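Local coordinates for flavin-dependent thymidylate synthase (Thermus thermophilus, PDB 6J61), which catalyses the reductive methylation of dUMP to dTMP, using methylenetetrahydrofolate as methyl donor and NADPH and FAD for reduction, at the interface of chains A and B. Residues are numbered along the deposited sequence; one frame, centred on the assembly and turned at random. Chains: chain A/B, Flavin-dependent thymidylate synthase.

The interface of chains A and B. Residues chain A 29-30, 33-34, 36; chain B 16, 18, 67, 69, 169.
The backbone carbonyl of A:Ser34 accepts from B:Tyr169 and B:Arg16, with B:His69 close by, and illustrates how one main-chain oxygen just past a helix end can gather the polar groups of a neighbouring sheet. The phenol hydroxyl OH of B:Tyr169 donates to A:Ser34 O at 2.7 Å, from a position tilted 22° out of the carbonyl plane, while the oxygen itself lies at the edge of the tyrosine ring, in its plane. B:Arg16 comes in through a guanidinium nitrogen, NH1, 2.8 Å from A:Ser34 O; this bond is nearly straight and meets a lone pair in the carbonyl plane. The imidazole nitrogen ND1 of B:His69 is 3.0 Å from A:Ser34 O, but the oxygen stands well above the ring plane, so even with a proton on ND1 any hydrogen bond would be bent and probably weak. Two donors on one oxygen would be expected to polarise the peptide group.

Apolar contact is carried by the B:Tyr169 ring, which lies against the end of helix 24-32. A:Ala30 CA sits over its face, 4.0 Å from the centroid, in a CH-pi contact. A:Val33 lies on the same face, toward the CD1 and CE1 rim, and runs past in the opposite direction, with CG1 3.8 Å from B:Tyr169 CD1. A:Gln29, its CG anti to the backbone N (chi1 165°) and its chain extended beyond, crosses the tyrosine at about a right angle and meets B:Val18 tip to tip, CD being 3.8 Å from CG1.

Within chain A, the amide NE2 of A:Gln29 donates to A:Gly36 O at 3.0 Å, and A:Gly36 N donates to the A:Ser34 hydroxyl OG, bonds that may steady the segment presenting the carbonyl. On the other side, B:Val18 CG2 rests over one guanidinium face of B:Arg16, toward its rim.

Lying about 30 Å from the active-site A:Arg184, this helix-to-sheet patch joins two subunits of the homotetramer, and its symmetry-related twin repeats the contact, so its role appears to be in assembly.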
loop_
_atom_site.group_PDB
_atom_site.type_symbol
_atom_site.label_atom_id
_atom_site.label_comp_id
_atom_site.label_asym_id
_atom_site.label_seq_id
_atom_site.Cartn_x
_atom_site.Cartn_y
_atom_site.Cartn_z
ATOM N N GLN A 29 -20.065 -12.865 -3.898
ATOM C CA GLN A 29 -19.845 -13.777 -2.784
ATOM C C GLN A 29 -19.198 -13.043 -1.597
ATOM O O GLN A 29 -19.685 -13.120 -0.459
ATOM C CB GLN A 29 -18.947 -14.933 -3.241
ATOM C CG GLN A 29 -18.344 -15.754 -2.108
ATOM C CD GLN A 29 -17.352 -16.785 -2.604
ATOM O OE1 GLN A 29 -16.395 -16.465 -3.308
ATOM N NE2 GLN A 29 -17.578 -18.036 -2.234
ATOM N N ALA A 30 -18.094 -12.344 -1.862
ATOM C CA ALA A 30 -17.393 -11.591 -0.818
ATOM C C ALA A 30 -18.298 -10.489 -0.260
ATOM O O ALA A 30 -18.281 -10.205 0.935
ATOM C CB ALA A 30 -16.115 -10.981 -1.381
ATOM N N VAL A 33 -20.368 -12.033 2.131
ATOM C CA VAL A 33 -19.607 -12.756 3.156
ATOM C C VAL A 33 -20.295 -14.095 3.391
ATOM O O VAL A 33 -20.678 -14.430 4.503
ATOM C CB VAL A 33 -19.574 -11.973 4.477
ATOM C CG1 VAL A 33 -18.508 -12.553 5.406
ATOM C CG2 VAL A 33 -19.307 -10.512 4.203
ATOM N N SER A 34 -20.436 -14.856 2.315
ATOM C CA SER A 34 -21.121 -16.137 2.338
ATOM C C SER A 34 -20.319 -17.330 2.831
ATOM O O SER A 34 -19.090 -17.366 2.716
ATOM C CB SER A 34 -21.656 -16.443 0.935
ATOM O OG SER A 34 -22.396 -17.649 0.925
ATOM N N GLY A 36 -21.085 -20.116 1.607
ATOM C CA GLY A 36 -21.047 -20.903 0.395
ATOM C C GLY A 36 -20.763 -20.120 -0.866
ATOM O O GLY A 36 -19.971 -19.180 -0.853
ATOM N N ARG B 16 -11.873 -20.416 7.142
ATOM C CA ARG B 16 -12.142 -21.252 5.986
ATOM C C ARG B 16 -11.475 -20.713 4.724
ATOM O O ARG B 16 -11.407 -19.503 4.520
ATOM C CB ARG B 16 -13.652 -21.336 5.794
ATOM C CG ARG B 16 -14.105 -21.826 4.440
ATOM C CD ARG B 16 -15.566 -21.461 4.220
ATOM N NE ARG B 16 -15.818 -21.117 2.825
ATOM C CZ ARG B 16 -16.727 -20.235 2.430
ATOM N NH1 ARG B 16 -17.472 -19.605 3.324
ATOM N NH2 ARG B 16 -16.885 -19.981 1.139
ATOM N N VAL B 18 -11.553 -19.901 0.985
ATOM C CA VAL B 18 -12.517 -19.675 -0.085
ATOM C C VAL B 18 -11.901 -19.900 -1.457
ATOM O O VAL B 18 -12.539 -20.476 -2.333
ATOM C CB VAL B 18 -13.071 -18.235 -0.065
ATOM C CG1 VAL B 18 -14.084 -18.047 -1.204
ATOM C CG2 VAL B 18 -13.713 -17.937 1.277
ATOM N N LYS B 67 -7.468 -16.505 -0.084
ATOM C CA LYS B 67 -8.628 -15.729 0.331
ATOM C C LYS B 67 -9.392 -16.609 1.340
ATOM O O LYS B 67 -9.824 -17.708 1.014
ATOM C CB LYS B 67 -9.504 -15.413 -0.890
ATOM C CG LYS B 67 -10.512 -14.290 -0.676
ATOM C CD LYS B 67 -11.709 -14.375 -1.640
ATOM C CE LYS B 67 -11.297 -14.413 -3.103
ATOM N NZ LYS B 67 -12.472 -14.526 -4.030
ATOM N N HIS B 69 -12.429 -17.026 4.601
ATOM C CA HIS B 69 -13.681 -16.509 5.141
ATOM C C HIS B 69 -13.402 -16.761 6.603
ATOM O O HIS B 69 -13.113 -17.891 6.981
ATOM C CB HIS B 69 -14.891 -17.326 4.698
ATOM C CG HIS B 69 -16.144 -16.999 5.454
ATOM N ND1 HIS B 69 -17.376 -17.517 5.115
ATOM C CD2 HIS B 69 -16.351 -16.222 6.544
ATOM C CE1 HIS B 69 -18.285 -17.073 5.964
ATOM N NE2 HIS B 69 -17.689 -16.286 6.842
ATOM N N TYR B 169 -14.259 -11.529 5.009
ATOM C CA TYR B 169 -13.455 -12.199 3.998
ATOM C C TYR B 169 -12.084 -11.511 4.085
ATOM O O TYR B 169 -12.001 -10.312 4.339
ATOM C CB TYR B 169 -14.055 -12.009 2.610
ATOM C CG TYR B 169 -14.942 -13.145 2.157
ATOM C CD1 TYR B 169 -15.845 -13.747 3.033
ATOM C CD2 TYR B 169 -14.897 -13.600 0.846
ATOM C CE1 TYR B 169 -16.678 -14.776 2.609
ATOM C CE2 TYR B 169 -15.725 -14.622 0.406
ATOM C CZ TYR B 169 -16.615 -15.207 1.291
ATOM O OH TYR B 169 -17.449 -16.212 0.852
#